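Local coordinates for ribosomal protein uL16 3-hydroxylase (Escherichia coli, PDB 4CCL), which is a growth-regulating oxygenase that uses iron(II), 2-oxoglutarate and oxygen to hydroxylate an arginine of ribosomal protein uL16, at residues 31-36 against 194-199; 48-53 against 82-87. All coordinates share one frame; numbering follows the deposited sequence.

Contact 1: residues 31-36 against 194-199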
ATOM      1  N   PHE B  31      10.093  24.603 -39.351  1.00 66.84           N
ATOM      2  CA  PHE B  31      10.522  23.785 -38.229  1.00 60.51           C
ATOM      3  C   PHE B  31      11.937  23.266 -38.430  1.00 67.01           C
ATOM      4  O   PHE B  31      12.241  22.600 -39.419  1.00 66.10           O
ATOM      5  CB  PHE B  31       9.550  22.627 -38.003  1.00 53.42           C
ATOM      6  CG  PHE B  31       9.933  21.730 -36.861  1.00 53.36           C
ATOM      7  CD1 PHE B  31       9.732  22.131 -35.549  1.00 47.54           C
ATOM      8  CD2 PHE B  31      10.487  20.483 -37.098  1.00 55.91           C
ATOM      9  CE1 PHE B  31      10.085  21.305 -34.498  1.00 51.93           C
ATOM     10  CE2 PHE B  31      10.839  19.655 -36.052  1.00 60.20           C
ATOM     11  CZ  PHE B  31      10.638  20.066 -34.752  1.00 51.07           C
ATOM     12  N   ILE B  32      12.797  23.589 -37.473  1.00 67.25           N
ATOM     13  CA  ILE B  32      14.178  23.139 -37.487  1.00 64.57           C
ATOM     14  C   ILE B  32      14.361  22.129 -36.370  1.00 66.21           C
ATOM     15  O   ILE B  32      14.184  22.449 -35.194  1.00 67.64           O
ATOM     16  CB  ILE B  32      15.150  24.305 -37.282  1.00 67.14           C
ATOM     17  CG1 ILE B  32      14.871  25.407 -38.305  1.00 71.87           C
ATOM     18  CG2 ILE B  32      16.583  23.814 -37.384  1.00 70.77           C
ATOM     19  CD1 ILE B  32      15.154  26.802 -37.792  1.00 79.07           C
ATOM     20  N   ASP B  33      14.697  20.902 -36.750  1.00 63.12           N
ATOM     21  CA  ASP B  33      14.831  19.813 -35.795  1.00 66.18           C
ATOM     22  C   ASP B  33      15.908  20.100 -34.757  1.00 66.95           C
ATOM     23  O   ASP B  33      17.005  20.538 -35.099  1.00 71.48           O
ATOM     24  CB  ASP B  33      15.125  18.502 -36.524  1.00 69.96           C
ATOM     25  CG  ASP B  33      13.992  18.081 -37.438  1.00 69.40           C
ATOM     26  OD1 ASP B  33      13.536  18.915 -38.249  1.00 74.51           O
ATOM     27  OD2 ASP B  33      13.548  16.920 -37.339  1.00 69.11           O
ATOM     28  N   PRO B  34      15.585  19.860 -33.478  1.00 61.92           N
ATOM     29  CA  PRO B  34      16.520  20.121 -32.380  1.00 62.01           C
ATOM     30  C   PRO B  34      17.702  19.161 -32.413  1.00 65.16           C
ATOM     31  O   PRO B  34      18.790  19.502 -31.951  1.00 69.57           O
ATOM     32  CB  PRO B  34      15.670  19.871 -31.131  1.00 57.11           C
ATOM     33  CG  PRO B  34      14.608  18.927 -31.579  1.00 53.35           C
ATOM     34  CD  PRO B  34      14.312  19.290 -33.002  1.00 57.64           C
ATOM     35  N   ILE B  35      17.486  17.976 -32.973  1.00 66.55           N
ATOM     36  CA  ILE B  35      18.502  16.938 -32.971  1.00 73.65           C
ATOM     37  C   ILE B  35      18.526  16.225 -34.327  1.00 75.87           C
ATOM     38  O   ILE B  35      17.589  16.353 -35.118  1.00 81.08           O
ATOM     39  CB  ILE B  35      18.260  15.945 -31.802  1.00 72.58           C
ATOM     40  CG1 ILE B  35      19.538  15.186 -31.440  1.00 77.56           C
ATOM     41  CG2 ILE B  35      17.109  15.008 -32.113  1.00 65.08           C
ATOM     42  CD1 ILE B  35      19.341  14.125 -30.377  1.00 76.13           C
ATOM     43  N   SER B  36      19.599  15.486 -34.595  1.00 76.94           N
ATOM     44  CA  SER B  36      19.772  14.791 -35.867  1.00 73.99           C
ATOM     45  C   SER B  36      19.748  13.284 -35.619  1.00 74.57           C
ATOM     46  O   SER B  36      20.015  12.841 -34.503  1.00 79.88           O
ATOM     47  CB  SER B  36      21.094  15.200 -36.528  1.00 72.82           C
ATOM     48  OG  SER B  36      22.159  14.359 -36.112  1.00 70.34           O
ATOM     49  N   ASN B 194      12.466   9.248 -44.899  1.00 83.10           N
ATOM     50  CA  ASN B 194      13.160   9.079 -43.624  1.00 71.30           C
ATOM     51  C   ASN B 194      12.641  10.120 -42.647  1.00 73.25           C
ATOM     52  O   ASN B 194      12.678  11.314 -42.930  1.00 78.61           O
ATOM     53  CB  ASN B 194      14.667   9.262 -43.805  1.00 72.91           C
ATOM     54  CG  ASN B 194      15.394   7.957 -44.063  1.00 76.44           C
ATOM     55  OD1 ASN B 194      14.780   6.899 -44.195  1.00 77.51           O
ATOM     56  ND2 ASN B 194      16.719   8.030 -44.138  1.00 80.45           N
ATOM     57  N   ALA B 195      12.184   9.679 -41.481  1.00 66.29           N
ATOM     58  CA  ALA B 195      11.383  10.555 -40.637  1.00 58.88           C
ATOM     59  C   ALA B 195      11.809  10.658 -39.175  1.00 61.67           C
ATOM     60  O   ALA B 195      12.288   9.696 -38.573  1.00 66.43           O
ATOM     61  CB  ALA B 195       9.933  10.155 -40.725  1.00 57.54           C
HETATM   62  N   MSE B 196      11.616  11.852 -38.623  1.00 57.05           N
HETATM   63  CA  MSE B 196      11.826  12.117 -37.207  1.00 54.24           C
HETATM   64  C   MSE B 196      10.528  12.616 -36.578  1.00 54.30           C
HETATM   65  O   MSE B 196       9.916  13.569 -37.062  1.00 51.43           O
HETATM   66  CB  MSE B 196      12.939  13.151 -37.016  1.00 51.88           C
HETATM   67  CG  MSE B 196      14.326  12.625 -37.341  1.00 62.38           C
HETATM   68 SE   MSE B 196      15.136  11.684 -35.835  1.00 84.10          SE
HETATM   69  CE  MSE B 196      16.091  13.183 -35.042  1.00 69.65           C
ATOM     70  N   ASN B 197      10.105  11.956 -35.505  1.00 49.09           N
ATOM     71  CA  ASN B 197       8.898  12.350 -34.790  1.00 48.41           C
ATOM     72  C   ASN B 197       9.190  12.663 -33.331  1.00 51.08           C
ATOM     73  O   ASN B 197       9.954  11.951 -32.671  1.00 54.87           O
ATOM     74  CB  ASN B 197       7.824  11.264 -34.889  1.00 47.57           C
ATOM     75  CG  ASN B 197       6.913  11.452 -36.088  1.00 53.31           C
ATOM     76  OD1 ASN B 197       5.790  10.947 -36.111  1.00 59.86           O
ATOM     77  ND2 ASN B 197       7.390  12.184 -37.088  1.00 54.38           N
ATOM     78  N   TYR B 198       8.576  13.731 -32.834  1.00 49.74           N
ATOM     79  CA  TYR B 198       8.802  14.160 -31.467  1.00 44.51           C
ATOM     80  C   TYR B 198       7.494  14.117 -30.704  1.00 47.98           C
ATOM     81  O   TYR B 198       6.614  14.947 -30.910  1.00 47.64           O
ATOM     82  CB  TYR B 198       9.361  15.583 -31.450  1.00 39.69           C
ATOM     83  CG  TYR B 198      10.569  15.763 -32.332  1.00 46.42           C
ATOM     84  CD1 TYR B 198      10.428  15.974 -33.700  1.00 43.53           C
ATOM     85  CD2 TYR B 198      11.851  15.711 -31.804  1.00 47.37           C
ATOM     86  CE1 TYR B 198      11.527  16.130 -34.515  1.00 41.45           C
ATOM     87  CE2 TYR B 198      12.960  15.870 -32.612  1.00 50.61           C
ATOM     88  CZ  TYR B 198      12.789  16.079 -33.968  1.00 51.92           C
ATOM     89  OH  TYR B 198      13.884  16.235 -34.780  1.00 54.82           O
ATOM     90  N   SER B 199       7.393  13.173 -29.780  1.00 48.25           N
ATOM     91  CA  SER B 199       6.180  13.007 -29.004  1.00 46.56           C
ATOM     92  C   SER B 199       6.313  13.676 -27.644  1.00 49.40           C
ATOM     93  O   SER B 199       7.148  13.282 -26.820  1.00 56.93           O
ATOM     94  CB  SER B 199       5.836  11.522 -28.855  1.00 45.19           C
ATOM     95  OG  SER B 199       5.568  10.935 -30.120  1.00 51.24           O
TER
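Tyr198 pushes its phenol ring into the bend of the 31-36 loop, where Phe31, Asp33 and Pro34 all meet it. Its OH donates a hydrogen bond of 2.7 Å to Asp33 OD2. The carboxylate oxygen is approached on its anti side, 30° out of the carboxylate plane, and lies at the edge of the phenol ring. The same OD2 also accepts the backbone N-H of Thr137, so two donors grip it. Phe31 turns its edge toward the Tyr198 face in an offset edge-to-face pair, centroids 5.8 Å apart and planes at 68°; the nearest atoms are Phe31 CE2 and Tyr198 CE1. Near Tyr198 CE2 the Pro34 ring arrives tip to tip, its CG 3.6 Å from that atom. Two residues earlier on the strand, Met196, present as selenomethionine, has a bent side chain whose CE comes 3.6 Å from Ile35 CG2, the two side chains crossing at about a right angle. Beyond Ile35, Ser36 caps the next helix through OG to Glu39 N. Asn197, between Met196 and Tyr198, sets off away from the loop, and its OD1 accepts a hydrogen bond from Arg140 NH1. A loop following strand 22-24 thus covers one face of a central strand in the double-stranded beta-helix (cupin) fold of JmjC oxygenases, with the Asn197 face turned toward the probable substrate-binding Arg140.

Contact 2: residues 48-53 against 82-87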
ATOM      1  N   GLU B  48      22.485   4.660 -20.022  1.00100.73           N
ATOM      2  CA  GLU B  48      21.524   5.204 -19.066  1.00104.37           C
ATOM      3  C   GLU B  48      20.218   5.596 -19.752  1.00 94.39           C
ATOM      4  O   GLU B  48      19.235   5.939 -19.097  1.00 87.32           O
ATOM      5  CB  GLU B  48      22.110   6.405 -18.319  1.00113.24           C
ATOM      6  CG  GLU B  48      23.621   6.535 -18.417  1.00124.87           C
ATOM      7  CD  GLU B  48      24.062   7.278 -19.662  1.00132.62           C
ATOM      8  OE1 GLU B  48      23.365   8.237 -20.060  1.00129.61           O
ATOM      9  OE2 GLU B  48      25.103   6.905 -20.241  1.00139.07           O
ATOM     10  N   VAL B  49      20.223   5.539 -21.078  1.00 89.43           N
ATOM     11  CA  VAL B  49      19.064   5.902 -21.882  1.00 77.36           C
ATOM     12  C   VAL B  49      18.143   4.706 -22.133  1.00 75.14           C
ATOM     13  O   VAL B  49      18.608   3.585 -22.342  1.00 74.92           O
ATOM     14  CB  VAL B  49      19.510   6.494 -23.236  1.00 75.39           C
ATOM     15  CG1 VAL B  49      18.319   7.021 -24.019  1.00 72.52           C
ATOM     16  CG2 VAL B  49      20.531   7.595 -23.017  1.00 69.23           C
ATOM     17  N   ASP B  50      16.835   4.955 -22.110  1.00 69.45           N
ATOM     18  CA  ASP B  50      15.855   3.946 -22.485  1.00 69.96           C
ATOM     19  C   ASP B  50      15.589   4.100 -23.975  1.00 69.36           C
ATOM     20  O   ASP B  50      15.029   5.104 -24.415  1.00 71.78           O
ATOM     21  CB  ASP B  50      14.555   4.138 -21.688  1.00 82.20           C
ATOM     22  CG  ASP B  50      13.517   3.047 -21.959  1.00 96.32           C
ATOM     23  OD1 ASP B  50      13.591   2.368 -23.004  1.00101.20           O
ATOM     24  OD2 ASP B  50      12.609   2.872 -21.119  1.00 99.51           O
ATOM     25  N   SER B  51      15.967   3.085 -24.743  1.00 75.15           N
ATOM     26  CA  SER B  51      15.758   3.094 -26.184  1.00 74.18           C
ATOM     27  C   SER B  51      15.401   1.698 -26.671  1.00 79.66           C
ATOM     28  O   SER B  51      15.701   0.707 -26.006  1.00 85.22           O
ATOM     29  CB  SER B  51      17.005   3.599 -26.914  1.00 72.97           C
ATOM     30  OG  SER B  51      18.119   2.758 -26.671  1.00 74.12           O
ATOM     31  N   ARG B  52      14.749   1.625 -27.826  1.00 79.03           N
ATOM     32  CA  ARG B  52      14.396   0.339 -28.417  1.00 83.88           C
ATOM     33  C   ARG B  52      14.283   0.395 -29.939  1.00 85.43           C
ATOM     34  O   ARG B  52      13.984   1.438 -30.514  1.00 81.24           O
ATOM     35  CB  ARG B  52      13.099  -0.197 -27.801  1.00 84.91           C
ATOM     36  CG  ARG B  52      11.945   0.793 -27.796  1.00 86.38           C
ATOM     37  CD  ARG B  52      10.829   0.322 -26.869  1.00 97.33           C
ATOM     38  NE  ARG B  52       9.660  -0.158 -27.600  1.00108.05           N
ATOM     39  CZ  ARG B  52       8.607  -0.734 -27.026  1.00122.62           C
ATOM     40  NH1 ARG B  52       8.581  -0.906 -25.711  1.00130.37           N
ATOM     41  NH2 ARG B  52       7.585  -1.140 -27.767  1.00124.52           N
ATOM     42  N   LEU B  53      14.527  -0.743 -30.580  1.00 88.09           N
ATOM     43  CA  LEU B  53      14.342  -0.896 -32.012  1.00 87.36           C
ATOM     44  C   LEU B  53      13.114  -1.748 -32.267  1.00 85.26           C
ATOM     45  O   LEU B  53      12.986  -2.850 -31.728  1.00 87.00           O
ATOM     46  CB  LEU B  53      15.560  -1.566 -32.648  1.00 88.87           C
ATOM     47  CG  LEU B  53      16.569  -0.667 -33.359  1.00 91.08           C
ATOM     48  CD1 LEU B  53      17.629  -1.515 -34.041  1.00 95.14           C
ATOM     49  CD2 LEU B  53      15.868   0.227 -34.364  1.00 86.78           C
ATOM     50  N   LEU B  82      13.272   4.131 -31.244  1.00 64.88           N
ATOM     51  CA  LEU B  82      12.558   4.958 -30.277  1.00 62.87           C
ATOM     52  C   LEU B  82      13.407   5.250 -29.046  1.00 72.68           C
ATOM     53  O   LEU B  82      13.901   4.335 -28.392  1.00 73.46           O
ATOM     54  CB  LEU B  82      11.253   4.284 -29.848  1.00 62.11           C
ATOM     55  CG  LEU B  82      10.116   4.207 -30.870  1.00 75.90           C
ATOM     56  CD1 LEU B  82      10.213   2.952 -31.725  1.00 63.29           C
ATOM     57  CD2 LEU B  82       8.768   4.284 -30.170  1.00 75.71           C
ATOM     58  N   VAL B  83      13.566   6.530 -28.731  1.00 68.98           N
ATOM     59  CA  VAL B  83      14.337   6.944 -27.565  1.00 68.04           C
ATOM     60  C   VAL B  83      13.493   7.774 -26.599  1.00 69.34           C
ATOM     61  O   VAL B  83      12.939   8.809 -26.972  1.00 68.50           O
ATOM     62  CB  VAL B  83      15.584   7.750 -27.970  1.00 66.40           C
ATOM     63  CG1 VAL B  83      16.296   8.272 -26.732  1.00 62.88           C
ATOM     64  CG2 VAL B  83      16.518   6.894 -28.810  1.00 65.17           C
ATOM     65  N   GLN B  84      13.406   7.305 -25.356  1.00 64.92           N
ATOM     66  CA  GLN B  84      12.609   7.955 -24.319  1.00 62.59           C
ATOM     67  C   GLN B  84      13.337   9.132 -23.677  1.00 66.09           C
ATOM     68  O   GLN B  84      14.558   9.105 -23.525  1.00 73.35           O
ATOM     69  CB  GLN B  84      12.255   6.946 -23.225  1.00 66.13           C
ATOM     70  CG  GLN B  84      11.451   5.753 -23.703  1.00 63.69           C
ATOM     71  CD  GLN B  84       9.984   6.078 -23.893  1.00 65.95           C
ATOM     72  OE1 GLN B  84       9.446   6.972 -23.240  1.00 66.65           O
ATOM     73  NE2 GLN B  84       9.329   5.355 -24.793  1.00 64.24           N
ATOM     74  N   ALA B  85      12.571  10.154 -23.301  1.00 60.16           N
ATOM     75  CA  ALA B  85      13.059  11.272 -22.488  1.00 61.76           C
ATOM     76  C   ALA B  85      14.344  11.932 -22.994  1.00 62.28           C
ATOM     77  O   ALA B  85      15.298  12.100 -22.234  1.00 68.42           O
ATOM     78  CB  ALA B  85      13.229  10.830 -21.038  1.00 56.65           C
ATOM     79  N   VAL B  86      14.363  12.307 -24.271  1.00 57.99           N
ATOM     80  CA  VAL B  86      15.536  12.943 -24.863  1.00 62.34           C
ATOM     81  C   VAL B  86      15.813  14.294 -24.202  1.00 65.13           C
ATOM     82  O   VAL B  86      16.966  14.718 -24.087  1.00 69.75           O
ATOM     83  CB  VAL B  86      15.364  13.119 -26.390  1.00 65.18           C
ATOM     84  CG1 VAL B  86      16.535  13.887 -26.994  1.00 64.41           C
ATOM     85  CG2 VAL B  86      15.222  11.767 -27.061  1.00 58.84           C
ATOM     86  N   ASN B  87      14.752  14.944 -23.727  1.00 61.33           N
ATOM     87  CA  ASN B  87      14.878  16.249 -23.084  1.00 61.21           C
ATOM     88  C   ASN B  87      15.761  16.215 -21.837  1.00 64.84           C
ATOM     89  O   ASN B  87      16.182  17.258 -21.334  1.00 63.80           O
ATOM     90  CB  ASN B  87      13.498  16.825 -22.749  1.00 56.53           C
ATOM     91  CG  ASN B  87      12.635  15.856 -21.968  1.00 52.32           C
ATOM     92  OD1 ASN B  87      12.433  14.715 -22.383  1.00 66.76           O
ATOM     93  ND2 ASN B  87      12.127  16.302 -20.827  1.00 52.80           N
TER
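An antiparallel strand pairing joins 48-53 to 82-87 near one end of the main sheet, where strand 51-57 lies between strands 79-83 and 60-65. Arg52 and Leu82 form a hydrogen-bonded pair: Arg52 N to Leu82 O and Leu82 N to Arg52 O are both 2.9 Å. Ser51 and Val83 are the neighbouring non-hydrogen-bonded pair, with CA atoms 4.3 Å apart and a CA-H...O contact of 3.1 Å from Ser51 CA to Leu82 O. The ladder gains one more bond, 2.9 Å from Gln84 N to Asp50 O and nearly straight at 168°. These strands extend the sheet of the JmjC double-stranded beta-helix, strand 79-83 lying against strand 108-116. Helix 37-45 packs against the face carrying Ser51 and Val83, its Leu40 and Ala44 touching Val83; Val49 CG1 meets Val83 CG1 at 3.6 Å. The other face carries Arg52 and Leu82, crossing obliquely, Arg52 CG 4.1 Å from Leu82 CB. Next to them Asp50 and Gln84 lie side by side and point the same way, Gln84 CG 3.8 Å from Asp50 CG, while carboxylate and amide planes differ by 50°. Asp50 CG stands anti to its backbone N (chi1 -176°), placing the carboxyl carbon beside the Gln84 chain.

Both contacts reach the same sheet and are bridged by strand 108-116, which lies between strands 195-202 and 79-83. Their centres are 14 Å apart and their nearest atoms about 4 Å, without touching. Helix 37-45 runs directly from the 31-36 loop of contact 1 to the Ser51 and Val83 face of contact 2. Ile35 and Tyr198 touch Ile113, whose backbone bonds Val83. Residues 48-87 fall in sequence wholly between the two segments of contact 1. Toward the active site, the Leu82 side chain comes within about 4 Å of that of Ser114, a probable substrate-binding residue, and about 7 Å of that of iron ligand His125; the Met196 side chain stays about 7 Å from that of Ser114.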